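PDB 4FGM: aminopeptidase N family protein from Idiomarina loihiensis L2TR, which probably acts as a zinc-dependent aminopeptidase of the M61 family, removing residues from the N-terminus of peptides. Local coordinates for residues Thr210-Ser213 with Glu217-Phe220; Leu270-Tyr275 with Tyr316-Ser321. All coordinates share one frame; numbering follows the deposited sequence.

Interaction 1 of 2, residues Thr210-Ser213 with Glu217-Phe220; sequences TQIS and EAPF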
loop_
_atom_site.group_PDB
_atom_site.type_symbol
_atom_site.label_atom_id
_atom_site.label_comp_id
_atom_site.label_asym_id
_atom_site.label_seq_id
_atom_site.Cartn_x
_atom_site.Cartn_y
_atom_site.Cartn_z
ATOM N N THR A 210 -7.095 -13.070 -15.001
ATOM C CA THR A 210 -6.233 -12.285 -15.874
ATOM C C THR A 210 -4.793 -12.335 -15.374
ATOM O O THR A 210 -3.859 -12.468 -16.161
ATOM C CB THR A 210 -6.699 -10.821 -15.934
ATOM O OG1 THR A 210 -7.962 -10.760 -16.601
ATOM C CG2 THR A 210 -5.707 -9.966 -16.674
ATOM N N GLN A 211 -4.606 -12.247 -14.065
ATOM C CA GLN A 211 -3.254 -12.272 -13.522
ATOM C C GLN A 211 -2.594 -13.650 -13.623
ATOM O O GLN A 211 -1.431 -13.757 -14.032
ATOM C CB GLN A 211 -3.256 -11.752 -12.079
ATOM C CG GLN A 211 -3.619 -10.256 -12.015
ATOM C CD GLN A 211 -3.168 -9.559 -10.740
ATOM O OE1 GLN A 211 -2.084 -9.829 -10.218
ATOM N NE2 GLN A 211 -3.992 -8.632 -10.248
ATOM N N ILE A 212 -3.330 -14.702 -13.271
ATOM C CA ILE A 212 -2.789 -16.051 -13.362
ATOM C C ILE A 212 -2.432 -16.359 -14.821
ATOM O O ILE A 212 -1.408 -16.983 -15.095
ATOM C CB ILE A 212 -3.796 -17.093 -12.848
ATOM C CG1 ILE A 212 -4.034 -16.884 -11.353
ATOM C CG2 ILE A 212 -3.263 -18.489 -13.097
ATOM C CD1 ILE A 212 -5.219 -17.659 -10.800
ATOM N N SER A 213 -3.274 -15.924 -15.755
ATOM C CA SER A 213 -2.997 -16.141 -17.173
ATOM C C SER A 213 -1.727 -15.392 -17.549
ATOM O O SER A 213 -0.918 -15.885 -18.330
ATOM C CB SER A 213 -4.141 -15.623 -18.049
ATOM O OG SER A 213 -5.304 -16.407 -17.891
ATOM N N GLU A 217 1.090 -19.050 -14.246
ATOM C CA GLU A 217 1.334 -19.887 -13.081
ATOM C C GLU A 217 1.049 -19.108 -11.800
ATOM O O GLU A 217 1.286 -17.902 -11.743
ATOM C CB GLU A 217 2.792 -20.342 -13.089
ATOM C CG GLU A 217 3.153 -21.340 -12.012
ATOM C CD GLU A 217 4.515 -21.964 -12.248
ATOM O OE1 GLU A 217 4.866 -22.177 -13.429
ATOM O OE2 GLU A 217 5.224 -22.259 -11.261
ATOM N N ALA A 218 0.544 -19.794 -10.777
ATOM C CA ALA A 218 0.252 -19.158 -9.496
ATOM C C ALA A 218 1.181 -19.729 -8.430
ATOM O O ALA A 218 1.366 -20.939 -8.349
ATOM C CB ALA A 218 -1.194 -19.403 -9.111
ATOM N N PRO A 219 1.784 -18.866 -7.599
ATOM C CA PRO A 219 2.696 -19.337 -6.548
ATOM C C PRO A 219 2.006 -19.845 -5.282
ATOM O O PRO A 219 2.666 -20.251 -4.332
ATOM C CB PRO A 219 3.565 -18.111 -6.279
ATOM C CG PRO A 219 2.587 -16.989 -6.448
ATOM C CD PRO A 219 1.826 -17.395 -7.708
ATOM N N PHE A 220 0.679 -19.823 -5.271
ATOM C CA PHE A 220 -0.088 -20.278 -4.112
ATOM C C PHE A 220 -1.104 -21.341 -4.532
ATOM O O PHE A 220 -1.368 -21.514 -5.722
ATOM C CB PHE A 220 -0.820 -19.087 -3.473
ATOM C CG PHE A 220 -1.481 -18.173 -4.479
ATOM C CD1 PHE A 220 -0.892 -16.962 -4.831
ATOM C CD2 PHE A 220 -2.682 -18.534 -5.085
ATOM C CE1 PHE A 220 -1.482 -16.124 -5.784
ATOM C CE2 PHE A 220 -3.279 -17.706 -6.043
ATOM C CZ PHE A 220 -2.680 -16.496 -6.389
#
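A218, which meets I212 across this contact, is also set against a flat group: its CB methyl lies over one face of the F220 ring, 4.1 Å from the ring plane and displaced from its centre toward the periphery. The ring returns to A218 because a chi1 of 44° places CG of F220 between its backbone N and its carbonyl carbon, folding the side chain back along its own loop. The rings of Y223 and Y275 meet the same phenyl group, their planes inclined to it at about 50° and 60°. On the helix side, I212 offers the flank of its longer branch, and its CG1 comes within 4.4 Å of A218 CB, a loose apolar touch of methylene against methyl. The main chains turn close together as the helix ends, with 5.6 Å between I212 CA and E217 CA, and the carbonyl O of I212 lies 3.4 Å from E217 N. The side chain of E217 points away from the helix segment, and its OE1 forms a salt bridge with K414, while its main-chain O accepts a hydrogen bond from W279 NE1. This is a local link within a beta-alpha-beta crossover: strand 183-190 leads into helix 197-215, and loop 217-220 returns the chain to the parallel strand 222-230. W409 of helix 401-413 packs against E217 and P219, and Y275 of helix 262-277 packs against I212 as well as F220.

Interaction 2 of 2, residues Leu270-Tyr275 with Tyr316-Ser321; sequences LCCHEY and YLLHTS. With ZN (zinc ion), chain C; MAE (maleic acid), chain B.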
loop_
_atom_site.group_PDB
_atom_site.type_symbol
_atom_site.label_atom_id
_atom_site.label_comp_id
_atom_site.label_asym_id
_atom_site.label_seq_id
_atom_site.Cartn_x
_atom_site.Cartn_y
_atom_site.Cartn_z
ATOM N N LEU A 270 -7.261 -1.836 -5.443
ATOM C CA LEU A 270 -6.505 -2.244 -4.259
ATOM C C LEU A 270 -6.297 -3.760 -4.244
ATOM O O LEU A 270 -5.183 -4.237 -3.993
ATOM C CB LEU A 270 -7.233 -1.821 -2.980
ATOM C CG LEU A 270 -6.612 -2.262 -1.644
ATOM C CD1 LEU A 270 -5.195 -1.715 -1.490
ATOM C CD2 LEU A 270 -7.477 -1.755 -0.511
ATOM N N CYS A 271 -7.365 -4.512 -4.514
ATOM C CA CYS A 271 -7.280 -5.973 -4.521
ATOM C C CYS A 271 -6.332 -6.438 -5.614
ATOM O O CYS A 271 -5.506 -7.324 -5.401
ATOM C CB CYS A 271 -8.651 -6.602 -4.759
ATOM S SG CYS A 271 -9.865 -6.224 -3.499
ATOM N N CYS A 272 -6.465 -5.829 -6.785
ATOM C CA CYS A 272 -5.628 -6.154 -7.927
ATOM C C CYS A 272 -4.159 -5.897 -7.584
ATOM O O CYS A 272 -3.269 -6.634 -8.007
ATOM C CB CYS A 272 -6.039 -5.294 -9.120
ATOM S SG CYS A 272 -5.143 -5.634 -10.631
ATOM N N HIS A 273 -3.926 -4.844 -6.807
ATOM C CA HIS A 273 -2.589 -4.447 -6.397
ATOM C C HIS A 273 -1.954 -5.483 -5.447
ATOM O O HIS A 273 -0.809 -5.914 -5.644
ATOM C CB HIS A 273 -2.660 -3.076 -5.711
ATOM C CG HIS A 273 -1.329 -2.516 -5.320
ATOM N ND1 HIS A 273 -0.667 -1.575 -6.080
ATOM C CD2 HIS A 273 -0.533 -2.766 -4.254
ATOM C CE1 HIS A 273 0.479 -1.265 -5.499
ATOM N NE2 HIS A 273 0.585 -1.974 -4.389
ATOM N N GLU A 274 -2.693 -5.886 -4.418
ATOM C CA GLU A 274 -2.152 -6.847 -3.464
ATOM C C GLU A 274 -1.949 -8.220 -4.104
ATOM O O GLU A 274 -0.946 -8.889 -3.854
ATOM C CB GLU A 274 -3.077 -6.957 -2.251
ATOM C CG GLU A 274 -3.357 -5.634 -1.528
ATOM C CD GLU A 274 -2.104 -4.821 -1.243
ATOM O OE1 GLU A 274 -1.021 -5.415 -1.086
ATOM O OE2 GLU A 274 -2.201 -3.581 -1.162
ATOM N N TYR A 275 -2.905 -8.623 -4.938
ATOM C CA TYR A 275 -2.851 -9.911 -5.628
ATOM C C TYR A 275 -1.596 -9.981 -6.499
ATOM O O TYR A 275 -0.854 -10.965 -6.463
ATOM C CB TYR A 275 -4.097 -10.086 -6.500
ATOM C CG TYR A 275 -4.382 -11.514 -6.929
ATOM C CD1 TYR A 275 -4.809 -12.468 -6.002
ATOM C CD2 TYR A 275 -4.266 -11.899 -8.270
ATOM C CE1 TYR A 275 -5.120 -13.761 -6.399
ATOM C CE2 TYR A 275 -4.575 -13.194 -8.677
ATOM C CZ TYR A 275 -5.004 -14.117 -7.741
ATOM O OH TYR A 275 -5.347 -15.383 -8.140
ATOM N N TYR A 316 -4.204 -0.756 -14.797
ATOM C CA TYR A 316 -4.185 -1.250 -16.167
ATOM C C TYR A 316 -4.891 -2.600 -16.327
ATOM O O TYR A 316 -5.722 -2.771 -17.224
ATOM C CB TYR A 316 -2.739 -1.340 -16.661
ATOM C CG TYR A 316 -2.621 -1.778 -18.101
ATOM C CD1 TYR A 316 -3.242 -1.056 -19.124
ATOM C CD2 TYR A 316 -1.916 -2.935 -18.444
ATOM C CE1 TYR A 316 -3.172 -1.479 -20.450
ATOM C CE2 TYR A 316 -1.836 -3.366 -19.766
ATOM C CZ TYR A 316 -2.466 -2.637 -20.766
ATOM O OH TYR A 316 -2.394 -3.071 -22.072
ATOM N N LEU A 317 -4.572 -3.554 -15.458
ATOM C CA LEU A 317 -5.197 -4.876 -15.528
ATOM C C LEU A 317 -6.709 -4.800 -15.311
ATOM O O LEU A 317 -7.449 -5.707 -15.695
ATOM C CB LEU A 317 -4.559 -5.818 -14.501
ATOM C CG LEU A 317 -3.095 -6.165 -14.787
ATOM C CD1 LEU A 317 -2.631 -7.225 -13.797
ATOM C CD2 LEU A 317 -2.949 -6.677 -16.230
ATOM N N LEU A 318 -7.163 -3.715 -14.690
ATOM C CA LEU A 318 -8.585 -3.516 -14.439
ATOM C C LEU A 318 -9.290 -3.238 -15.769
ATOM O O LEU A 318 -10.454 -3.608 -15.966
ATOM C CB LEU A 318 -8.777 -2.347 -13.469
ATOM C CG LEU A 318 -9.518 -2.612 -12.151
ATOM C CD1 LEU A 318 -8.969 -3.837 -11.429
ATOM C CD2 LEU A 318 -9.378 -1.389 -11.273
ATOM N N HIS A 319 -8.578 -2.585 -16.684
ATOM C CA HIS A 319 -9.126 -2.278 -18.004
ATOM C C HIS A 319 -8.934 -3.486 -18.909
ATOM O O HIS A 319 -9.809 -3.829 -19.706
ATOM C CB HIS A 319 -8.412 -1.082 -18.633
ATOM C CG HIS A 319 -8.703 -0.910 -20.092
ATOM N ND1 HIS A 319 -9.953 -0.578 -20.566
ATOM C CD2 HIS A 319 -7.912 -1.064 -21.180
ATOM C CE1 HIS A 319 -9.923 -0.538 -21.890
ATOM N NE2 HIS A 319 -8.699 -0.830 -22.285
ATOM N N THR A 320 -7.777 -4.122 -18.767
ATOM C CA THR A 320 -7.416 -5.290 -19.557
ATOM C C THR A 320 -8.343 -6.477 -19.313
ATOM O O THR A 320 -8.565 -7.295 -20.202
ATOM C CB THR A 320 -5.959 -5.693 -19.270
ATOM O OG1 THR A 320 -5.190 -5.540 -20.461
ATOM C CG2 THR A 320 -5.867 -7.116 -18.788
ATOM N N SER A 321 -8.883 -6.567 -18.104
ATOM C CA SER A 321 -9.787 -7.650 -17.766
ATOM C C SER A 321 -11.213 -7.238 -18.088
ATOM O O SER A 321 -12.152 -8.011 -17.894
ATOM C CB SER A 321 -9.661 -7.990 -16.283
ATOM O OG SER A 321 -9.817 -6.820 -15.502
HETATM ZN ZN ZN C . 2.375 -2.327 -3.056
HETATM C C1 MAE B . 1.844 -1.575 -0.542
HETATM O O1 MAE B . 3.039 -1.185 -0.787
HETATM O O2 MAE B . 1.476 -2.677 -1.010
HETATM C C2 MAE B . 1.002 -0.715 0.319
HETATM C C3 MAE B . 1.043 -0.464 1.625
HETATM C C4 MAE B . 1.996 -1.007 2.588
HETATM O O3 MAE B . 2.901 -1.827 2.342
HETATM O O4 MAE B . 1.876 -0.546 3.742
#
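C272 meets both leucines of the opposing helix, and apolar contacts alone join the two segments directly. Its CB comes within 4.0 Å of CD1 of L318, while the sulfur, swung anti to the backbone N (chi1 -177°), reaches L317, where SG stands 3.9 Å from CB. One short side chain thus touches two successive residues, L317 near its base and L318 at a branch end. L318 continues the apolar packing onto L268 of helix 262-277 and I207 of helix 197-215.

Hydrogen bonds shape the end of helix 308-320. L317 O accepts two donors from S321: the backbone N and the hydroxyl OG, the latter at 2.6 Å, in the carbonyl plane with a C=O...donor angle of 146°. Y316 O is likewise shared, between the amides of H319 and T320. The two helices are also tied through a polar side chain, since ND1 of H273 is hydrogen-bonded to D314 OD2; this second-shell residue and the zinc bond at NE2 would together hold the rotation of the imidazole.

Helix 262-277 carries the HExxH motif of zinc metallopeptidases: H273 and H277 bind the metal together with E307, while E274, the motif glutamate, lines the maleate pocket.

Metal coordination takes place on the flank of the helix adjoining that of C272. H273 NE2 binds the zinc ion at 2.3 Å, and O2 of maleic acid binds it at the same distance, near the plane of the imidazole at its edge. E274 kinks at its second torsion (chi2 -48°), carrying OE1 to 3.7 Å from maleate O2; the ligand is hydrogen-bonded to Y377 OH.

How the interactions relate
Interaction 1, centred about 13 Å from the centre of interaction 2, packs against helix 262-277, which supplies one side of the latter. Q211 NE2 lies 3.1 Å from C272 O, a probable hydrogen bond to the main chain of the zinc-binding helix, one residue before H273. Y275 OH is 3.4 Å from CZ of F220 and 3.5 Å from CD1 of I212, against both segments of interaction 1. T210 OG1 packs 3.3 Å from CB of S321, just past helix 308-320, and T210 and Q211 also touch T320 and L317. Interaction 2 holds part of the metal site, whereas interaction 1 lies away from it, its centre about 21 Å from that of the chain against 14 Å.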